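Local structure of ATP grasp ligase (5IG9) at residues L135-P140 with K264-L269; E223-A228 with Y256-T261. The protein is an ATP-grasp ligase that probably uses ATP to activate carboxylates and close ester cross-links in a microviridin precursor peptide. All coordinates share one frame; numbering follows the deposited sequence.

Interaction 1: L135-P140 with K264-L269; sequences LGLLIP and KQLLEL
Q265 and L137 lie alongside each other where a Schellman motif, closing helix 125-134 of this ATP-grasp ligase, meets helix 260-273. Their side chains run past each other in opposite directions. OE1 of Q265 comes 3.4 Å from CD2 of L137, so one branch of the leucine rests against the carboxamide. Its other branch, CD1, reaches L266 CD2 at 4.0 Å, and these two leucines cross at about a right angle. The amide end of Q265 turns to the backbone. CG stands anti to the carbonyl carbon and the chain is extended beyond it (chi2 173°), which carries the carboxamide out to the turn. NE2 donates to L135 O at 2.7 Å, but the bond is bent, with an N-H...O angle of 136°. An alanine at Q265 would probably leave the L135 carbonyl without this donor and open a gap beside L137 CD2. G136 has a positive phi of 94° in the motif, and a CB at these backbone angles would be jammed against the carbonyl O of the preceding L135. L135 points its own side chain at the next turn of helix 260-273. It crosses E268 obliquely, with CD2 4.1 Å from E268 CB. L269 also packs on V131 and F292. L135 CD1 lies 3.6 Å from the backbone N of L269 and 3.8 Å from its CD1.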
ATOM      1  N   LEU A 135      16.939 -16.161   6.391  1.00 45.23           N
ATOM      2  CA  LEU A 135      18.291 -15.880   5.934  1.00 45.06           C
ATOM      3  C   LEU A 135      19.338 -16.095   7.016  1.00 44.38           C
ATOM      4  O   LEU A 135      20.516 -15.811   6.780  1.00 47.11           O
ATOM      5  CB  LEU A 135      18.381 -14.446   5.416  1.00 43.53           C
ATOM      6  CG  LEU A 135      17.606 -14.148   4.137  1.00 43.33           C
ATOM      7  CD1 LEU A 135      17.636 -12.665   3.876  1.00 42.12           C
ATOM      8  CD2 LEU A 135      18.189 -14.917   2.962  1.00 43.73           C
ATOM      9  N   GLY A 136      18.937 -16.571   8.191  1.00 48.21           N
ATOM     10  CA  GLY A 136      19.871 -16.878   9.252  1.00 47.55           C
ATOM     11  C   GLY A 136      20.107 -15.773  10.256  1.00 46.62           C
ATOM     12  O   GLY A 136      21.020 -15.898  11.081  1.00 42.12           O
ATOM     13  N   LEU A 137      19.322 -14.701  10.216  1.00 41.91           N
ATOM     14  CA  LEU A 137      19.474 -13.597  11.151  1.00 43.37           C
ATOM     15  C   LEU A 137      18.565 -13.804  12.353  1.00 44.60           C
ATOM     16  O   LEU A 137      17.413 -14.224  12.213  1.00 50.04           O
ATOM     17  CB  LEU A 137      19.154 -12.264  10.471  1.00 40.41           C
ATOM     18  CG  LEU A 137      20.109 -11.759   9.385  1.00 40.81           C
ATOM     19  CD1 LEU A 137      19.431 -10.702   8.525  1.00 41.39           C
ATOM     20  CD2 LEU A 137      21.382 -11.208  10.000  1.00 38.15           C
ATOM     21  N   LEU A 138      19.094 -13.523  13.539  1.00 45.66           N
ATOM     22  CA  LEU A 138      18.293 -13.630  14.749  1.00 42.99           C
ATOM     23  C   LEU A 138      17.280 -12.495  14.805  1.00 43.66           C
ATOM     24  O   LEU A 138      17.606 -11.337  14.531  1.00 43.05           O
ATOM     25  CB  LEU A 138      19.184 -13.596  15.990  1.00 43.10           C
ATOM     26  CG  LEU A 138      20.224 -14.707  16.111  1.00 41.69           C
ATOM     27  CD1 LEU A 138      21.151 -14.427  17.274  1.00 42.07           C
ATOM     28  CD2 LEU A 138      19.550 -16.059  16.262  1.00 40.44           C
ATOM     29  N   ILE A 139      16.043 -12.833  15.149  1.00 44.23           N
ATOM     30  CA  ILE A 139      14.986 -11.836  15.295  1.00 42.96           C
ATOM     31  C   ILE A 139      14.336 -12.005  16.664  1.00 44.86           C
ATOM     32  O   ILE A 139      14.261 -13.131  17.181  1.00 49.65           O
ATOM     33  CB  ILE A 139      13.945 -11.950  14.169  1.00 44.11           C
ATOM     34  CG1 ILE A 139      13.310 -13.341  14.157  1.00 44.40           C
ATOM     35  CG2 ILE A 139      14.577 -11.640  12.817  1.00 45.38           C
ATOM     36  CD1 ILE A 139      12.172 -13.470  13.177  1.00 44.43           C
ATOM     37  N   PRO A 140      13.855 -10.931  17.285  1.00 44.74           N
ATOM     38  CA  PRO A 140      13.208 -11.071  18.592  1.00 40.61           C
ATOM     39  C   PRO A 140      11.838 -11.711  18.468  1.00 39.91           C
ATOM     40  O   PRO A 140      11.148 -11.570  17.455  1.00 41.58           O
ATOM     41  CB  PRO A 140      13.105  -9.626  19.089  1.00 43.25           C
ATOM     42  CG  PRO A 140      12.995  -8.828  17.836  1.00 45.10           C
ATOM     43  CD  PRO A 140      13.837  -9.536  16.807  1.00 45.23           C
ATOM     44  N   LYS A 264      26.633  -9.829   4.351  1.00 45.59           N
ATOM     45  CA  LYS A 264      26.127 -10.589   3.215  1.00 49.97           C
ATOM     46  C   LYS A 264      24.674 -11.001   3.421  1.00 45.39           C
ATOM     47  O   LYS A 264      23.926 -11.136   2.447  1.00 45.13           O
ATOM     48  CB  LYS A 264      27.008 -11.814   2.961  1.00 58.14           C
ATOM     49  CG  LYS A 264      26.501 -13.114   3.567  1.00 67.60           C
ATOM     50  CD  LYS A 264      26.084 -14.101   2.485  1.00 78.52           C
ATOM     51  CE  LYS A 264      25.566 -15.405   3.076  1.00 83.76           C
ATOM     52  NZ  LYS A 264      25.237 -16.387   2.006  1.00 88.66           N
ATOM     53  N   GLN A 265      24.250 -11.188   4.673  1.00 45.94           N
ATOM     54  CA  GLN A 265      22.856 -11.537   4.928  1.00 45.16           C
ATOM     55  C   GLN A 265      21.943 -10.336   4.722  1.00 46.38           C
ATOM     56  O   GLN A 265      20.832 -10.477   4.201  1.00 45.00           O
ATOM     57  CB  GLN A 265      22.700 -12.098   6.343  1.00 46.06           C
ATOM     58  CG  GLN A 265      23.269 -13.500   6.530  1.00 46.75           C
ATOM     59  CD  GLN A 265      23.241 -13.953   7.977  1.00 46.71           C
ATOM     60  OE1 GLN A 265      23.767 -13.278   8.861  1.00 46.96           O
ATOM     61  NE2 GLN A 265      22.620 -15.099   8.227  1.00 47.00           N
ATOM     62  N   LEU A 266      22.393  -9.145   5.123  1.00 46.55           N
ATOM     63  CA  LEU A 266      21.596  -7.947   4.884  1.00 44.86           C
ATOM     64  C   LEU A 266      21.501  -7.635   3.398  1.00 44.45           C
ATOM     65  O   LEU A 266      20.477  -7.122   2.936  1.00 38.01           O
ATOM     66  CB  LEU A 266      22.185  -6.760   5.644  1.00 44.22           C
ATOM     67  CG  LEU A 266      22.135  -6.849   7.167  1.00 42.45           C
ATOM     68  CD1 LEU A 266      22.770  -5.612   7.767  1.00 42.12           C
ATOM     69  CD2 LEU A 266      20.708  -7.022   7.658  1.00 42.14           C
ATOM     70  N   LEU A 267      22.550  -7.938   2.634  1.00 45.75           N
ATOM     71  CA  LEU A 267      22.475  -7.755   1.190  1.00 47.09           C
ATOM     72  C   LEU A 267      21.483  -8.727   0.564  1.00 46.53           C
ATOM     73  O   LEU A 267      20.758  -8.362  -0.368  1.00 45.65           O
ATOM     74  CB  LEU A 267      23.856  -7.916   0.562  1.00 48.45           C
ATOM     75  CG  LEU A 267      24.808  -6.735   0.738  1.00 51.48           C
ATOM     76  CD1 LEU A 267      26.111  -7.022   0.020  1.00 50.16           C
ATOM     77  CD2 LEU A 267      24.181  -5.444   0.227  1.00 53.92           C
ATOM     78  N   GLU A 268      21.431  -9.966   1.059  1.00 47.70           N
ATOM     79  CA  GLU A 268      20.414 -10.889   0.567  1.00 47.78           C
ATOM     80  C   GLU A 268      19.020 -10.437   0.968  1.00 44.91           C
ATOM     81  O   GLU A 268      18.049 -10.712   0.255  1.00 48.28           O
ATOM     82  CB  GLU A 268      20.670 -12.304   1.080  1.00 52.24           C
ATOM     83  CG  GLU A 268      21.985 -12.901   0.630  1.00 58.22           C
ATOM     84  CD  GLU A 268      21.865 -14.372   0.286  1.00 69.50           C
ATOM     85  OE1 GLU A 268      20.838 -14.765  -0.313  1.00 74.82           O
ATOM     86  OE2 GLU A 268      22.795 -15.139   0.616  1.00 71.15           O
ATOM     87  N   LEU A 269      18.902  -9.750   2.104  1.00 45.84           N
ATOM     88  CA  LEU A 269      17.615  -9.195   2.507  1.00 44.54           C
ATOM     89  C   LEU A 269      17.186  -8.081   1.562  1.00 43.32           C
ATOM     90  O   LEU A 269      16.019  -8.006   1.164  1.00 43.07           O
ATOM     91  CB  LEU A 269      17.694  -8.689   3.946  1.00 45.08           C
ATOM     92  CG  LEU A 269      16.372  -8.361   4.635  1.00 48.97           C
ATOM     93  CD1 LEU A 269      15.565  -9.626   4.882  1.00 49.05           C
ATOM     94  CD2 LEU A 269      16.640  -7.628   5.934  1.00 49.88           C
TER

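Interaction 2: E223-A228 with Y256-T261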
ATOM      1  N   GLU A 223      24.974  -1.612  -2.946  1.00 48.79           N
ATOM      2  CA  GLU A 223      25.683  -2.624  -2.172  1.00 51.35           C
ATOM      3  C   GLU A 223      26.718  -1.994  -1.248  1.00 47.17           C
ATOM      4  O   GLU A 223      27.608  -2.692  -0.753  1.00 48.77           O
ATOM      5  CB  GLU A 223      26.339  -3.659  -3.088  1.00 53.47           C
ATOM      6  CG  GLU A 223      25.338  -4.528  -3.839  1.00 58.48           C
ATOM      7  CD  GLU A 223      25.994  -5.675  -4.583  1.00 63.72           C
ATOM      8  OE1 GLU A 223      27.119  -5.493  -5.093  1.00 71.84           O
ATOM      9  OE2 GLU A 223      25.385  -6.764  -4.650  1.00 68.69           O
ATOM     10  N   GLN A 224      26.618  -0.689  -1.009  1.00 48.22           N
ATOM     11  CA  GLN A 224      27.490   0.022  -0.084  1.00 47.39           C
ATOM     12  C   GLN A 224      26.808   0.099   1.275  1.00 45.92           C
ATOM     13  O   GLN A 224      25.648   0.519   1.368  1.00 43.51           O
ATOM     14  CB  GLN A 224      27.804   1.424  -0.607  1.00 47.54           C
ATOM     15  CG  GLN A 224      28.916   2.130   0.133  1.00 48.33           C
ATOM     16  CD  GLN A 224      29.390   3.368  -0.599  1.00 52.39           C
ATOM     17  OE1 GLN A 224      28.810   3.766  -1.611  1.00 53.40           O
ATOM     18  NE2 GLN A 224      30.455   3.983  -0.094  1.00 56.42           N
ATOM     19  N   ILE A 225      27.524  -0.307   2.321  1.00 45.12           N
ATOM     20  CA  ILE A 225      26.945  -0.491   3.646  1.00 43.11           C
ATOM     21  C   ILE A 225      27.581   0.500   4.605  1.00 42.98           C
ATOM     22  O   ILE A 225      28.789   0.437   4.860  1.00 37.37           O
ATOM     23  CB  ILE A 225      27.134  -1.929   4.148  1.00 42.17           C
ATOM     24  CG1 ILE A 225      26.660  -2.917   3.082  1.00 42.48           C
ATOM     25  CG2 ILE A 225      26.383  -2.137   5.451  1.00 46.25           C
ATOM     26  CD1 ILE A 225      26.873  -4.357   3.451  1.00 44.23           C
ATOM     27  N   PHE A 226      26.762   1.401   5.150  1.00 40.64           N
ATOM     28  CA  PHE A 226      27.194   2.362   6.159  1.00 41.77           C
ATOM     29  C   PHE A 226      26.642   1.919   7.510  1.00 41.01           C
ATOM     30  O   PHE A 226      25.433   2.008   7.755  1.00 42.39           O
ATOM     31  CB  PHE A 226      26.715   3.772   5.818  1.00 41.72           C
ATOM     32  CG  PHE A 226      27.139   4.247   4.462  1.00 43.81           C
ATOM     33  CD1 PHE A 226      26.355   3.998   3.347  1.00 45.57           C
ATOM     34  CD2 PHE A 226      28.314   4.963   4.299  1.00 43.09           C
ATOM     35  CE1 PHE A 226      26.738   4.442   2.100  1.00 47.04           C
ATOM     36  CE2 PHE A 226      28.702   5.411   3.053  1.00 41.95           C
ATOM     37  CZ  PHE A 226      27.916   5.152   1.952  1.00 43.11           C
ATOM     38  N   THR A 227      27.526   1.458   8.391  1.00 47.89           N
ATOM     39  CA  THR A 227      27.140   0.930   9.692  1.00 44.62           C
ATOM     40  C   THR A 227      27.590   1.881  10.789  1.00 42.56           C
ATOM     41  O   THR A 227      28.770   2.240  10.861  1.00 43.71           O
ATOM     42  CB  THR A 227      27.742  -0.457   9.926  1.00 44.97           C
ATOM     43  OG1 THR A 227      27.326  -1.342   8.882  1.00 45.75           O
ATOM     44  CG2 THR A 227      27.277  -1.012  11.264  1.00 47.15           C
ATOM     45  N   ALA A 228      26.650   2.269  11.648  1.00 42.36           N
ATOM     46  CA  ALA A 228      26.919   3.146  12.777  1.00 42.42           C
ATOM     47  C   ALA A 228      26.409   2.502  14.059  1.00 43.62           C
ATOM     48  O   ALA A 228      25.345   1.876  14.070  1.00 41.60           O
ATOM     49  CB  ALA A 228      26.268   4.517  12.574  1.00 41.13           C
ATOM     50  N   TYR A 256      31.266   1.426  12.641  1.00 43.24           N
ATOM     51  CA  TYR A 256      31.263   0.070  13.169  1.00 43.49           C
ATOM     52  C   TYR A 256      31.425  -0.897  12.007  1.00 45.63           C
ATOM     53  O   TYR A 256      30.874  -0.672  10.927  1.00 49.82           O
ATOM     54  CB  TYR A 256      29.971  -0.217  13.946  1.00 43.34           C
ATOM     55  CG  TYR A 256      29.941  -1.537  14.692  1.00 42.51           C
ATOM     56  CD1 TYR A 256      29.583  -2.716  14.047  1.00 42.93           C
ATOM     57  CD2 TYR A 256      30.248  -1.601  16.045  1.00 42.72           C
ATOM     58  CE1 TYR A 256      29.549  -3.920  14.725  1.00 44.19           C
ATOM     59  CE2 TYR A 256      30.215  -2.800  16.730  1.00 42.24           C
ATOM     60  CZ  TYR A 256      29.864  -3.955  16.064  1.00 42.16           C
ATOM     61  OH  TYR A 256      29.828  -5.152  16.741  1.00 43.03           O
ATOM     62  N   ASP A 257      32.188  -1.965  12.232  1.00 48.62           N
ATOM     63  CA  ASP A 257      32.447  -2.973  11.210  1.00 46.66           C
ATOM     64  C   ASP A 257      31.593  -4.203  11.497  1.00 46.87           C
ATOM     65  O   ASP A 257      31.867  -4.954  12.438  1.00 53.14           O
ATOM     66  CB  ASP A 257      33.930  -3.337  11.164  1.00 49.41           C
ATOM     67  CG  ASP A 257      34.791  -2.221  10.597  1.00 54.28           C
ATOM     68  OD1 ASP A 257      34.342  -1.532   9.655  1.00 56.42           O
ATOM     69  OD2 ASP A 257      35.923  -2.029  11.094  1.00 53.47           O
ATOM     70  N   LEU A 258      30.560  -4.404  10.686  1.00 50.33           N
ATOM     71  CA  LEU A 258      29.765  -5.612  10.780  1.00 48.86           C
ATOM     72  C   LEU A 258      30.602  -6.829  10.387  1.00 51.53           C
ATOM     73  O   LEU A 258      31.515  -6.724   9.564  1.00 52.31           O
ATOM     74  CB  LEU A 258      28.547  -5.528   9.864  1.00 50.71           C
ATOM     75  CG  LEU A 258      27.372  -4.647  10.275  1.00 48.87           C
ATOM     76  CD1 LEU A 258      26.336  -4.605   9.162  1.00 50.77           C
ATOM     77  CD2 LEU A 258      26.759  -5.171  11.559  1.00 48.85           C
ATOM     78  N   PRO A 259      30.317  -7.991  10.968  1.00 51.37           N
ATOM     79  CA  PRO A 259      30.865  -9.233  10.416  1.00 49.49           C
ATOM     80  C   PRO A 259      30.446  -9.390   8.962  1.00 49.61           C
ATOM     81  O   PRO A 259      29.322  -9.053   8.583  1.00 51.50           O
ATOM     82  CB  PRO A 259      30.249 -10.316  11.308  1.00 48.74           C
ATOM     83  CG  PRO A 259      29.947  -9.614  12.596  1.00 48.93           C
ATOM     84  CD  PRO A 259      29.548  -8.221  12.203  1.00 49.56           C
ATOM     85  N   LYS A 260      31.364  -9.899   8.134  1.00 50.12           N
ATOM     86  CA  LYS A 260      31.054 -10.069   6.719  1.00 53.06           C
ATOM     87  C   LYS A 260      29.869 -11.001   6.501  1.00 51.88           C
ATOM     88  O   LYS A 260      29.214 -10.921   5.457  1.00 51.49           O
ATOM     89  CB  LYS A 260      32.273 -10.590   5.954  1.00 58.63           C
ATOM     90  CG  LYS A 260      32.511 -12.084   6.090  1.00 66.09           C
ATOM     91  CD  LYS A 260      33.362 -12.623   4.947  1.00 69.90           C
ATOM     92  CE  LYS A 260      32.584 -12.663   3.638  1.00 71.54           C
ATOM     93  NZ  LYS A 260      33.375 -13.294   2.543  1.00 76.03           N
ATOM     94  N   THR A 261      29.576 -11.877   7.465  1.00 51.02           N
ATOM     95  CA  THR A 261      28.402 -12.735   7.358  1.00 53.14           C
ATOM     96  C   THR A 261      27.118 -11.932   7.525  1.00 51.50           C
ATOM     97  O   THR A 261      26.152 -12.133   6.780  1.00 50.16           O
ATOM     98  CB  THR A 261      28.471 -13.853   8.397  1.00 54.11           C
ATOM     99  OG1 THR A 261      29.650 -14.638   8.177  1.00 53.51           O
ATOM    100  CG2 THR A 261      27.247 -14.750   8.299  1.00 54.97           C
TER
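Y256 meets T227 on the way from strand 254-255 to helix 260-273. Strand 224-231 is the neighbour of 254-255, a short edge strand, in an antiparallel sheet of the ATP-grasp fold. The backbone N of Y256 gives a weak hydrogen bond to T227 O, 3.2 Å long with an N-H...O angle of 133°. CG of Y256 is anti to its backbone N (chi1 -172°). The ring then leads away from the strand, and its OH is hydrogen-bonded to Y290 OH. The near part of the side chain stays on the threonine: Y256 CB is 3.9 Å from T227 CG2. The carbonyl of Y256 also faces this residue, with O 3.3 Å from T227 CB. L258 follows and points its side chain at the strand, crossing T227. It is buried, and L216 and I218 also pack against it. CD1 of L258 faces two strand residues whose side chains point to the same side. It is 4.5 Å from I225 CG2, a loose contact, and 3.4 Å from T227 OG1.

Overall arrangement
Following the chain, helix 125-134 ends and 135-140 leads on to strand 142-145. Strands 214-221 and 224-231 come later, the second carrying 223-228. Interaction 2 closes a short loop, with 27 residues between its segments, when 256-261 returns to strand 224-231. The chain continues along helix 260-273, whose first residues belong to 256-261, and 264-269 closes the much longer loop of interaction 1, with 123 residues between. Interaction 2 is therefore nested inside interaction 1. Both use helix 260-273, and their centres lie 13 Å apart. They touch directly: L266 packs on L258, and L267 on E223 and I225. Together they tie the end of helix 125-134, through helix 260-273, to the five-stranded antiparallel sheet.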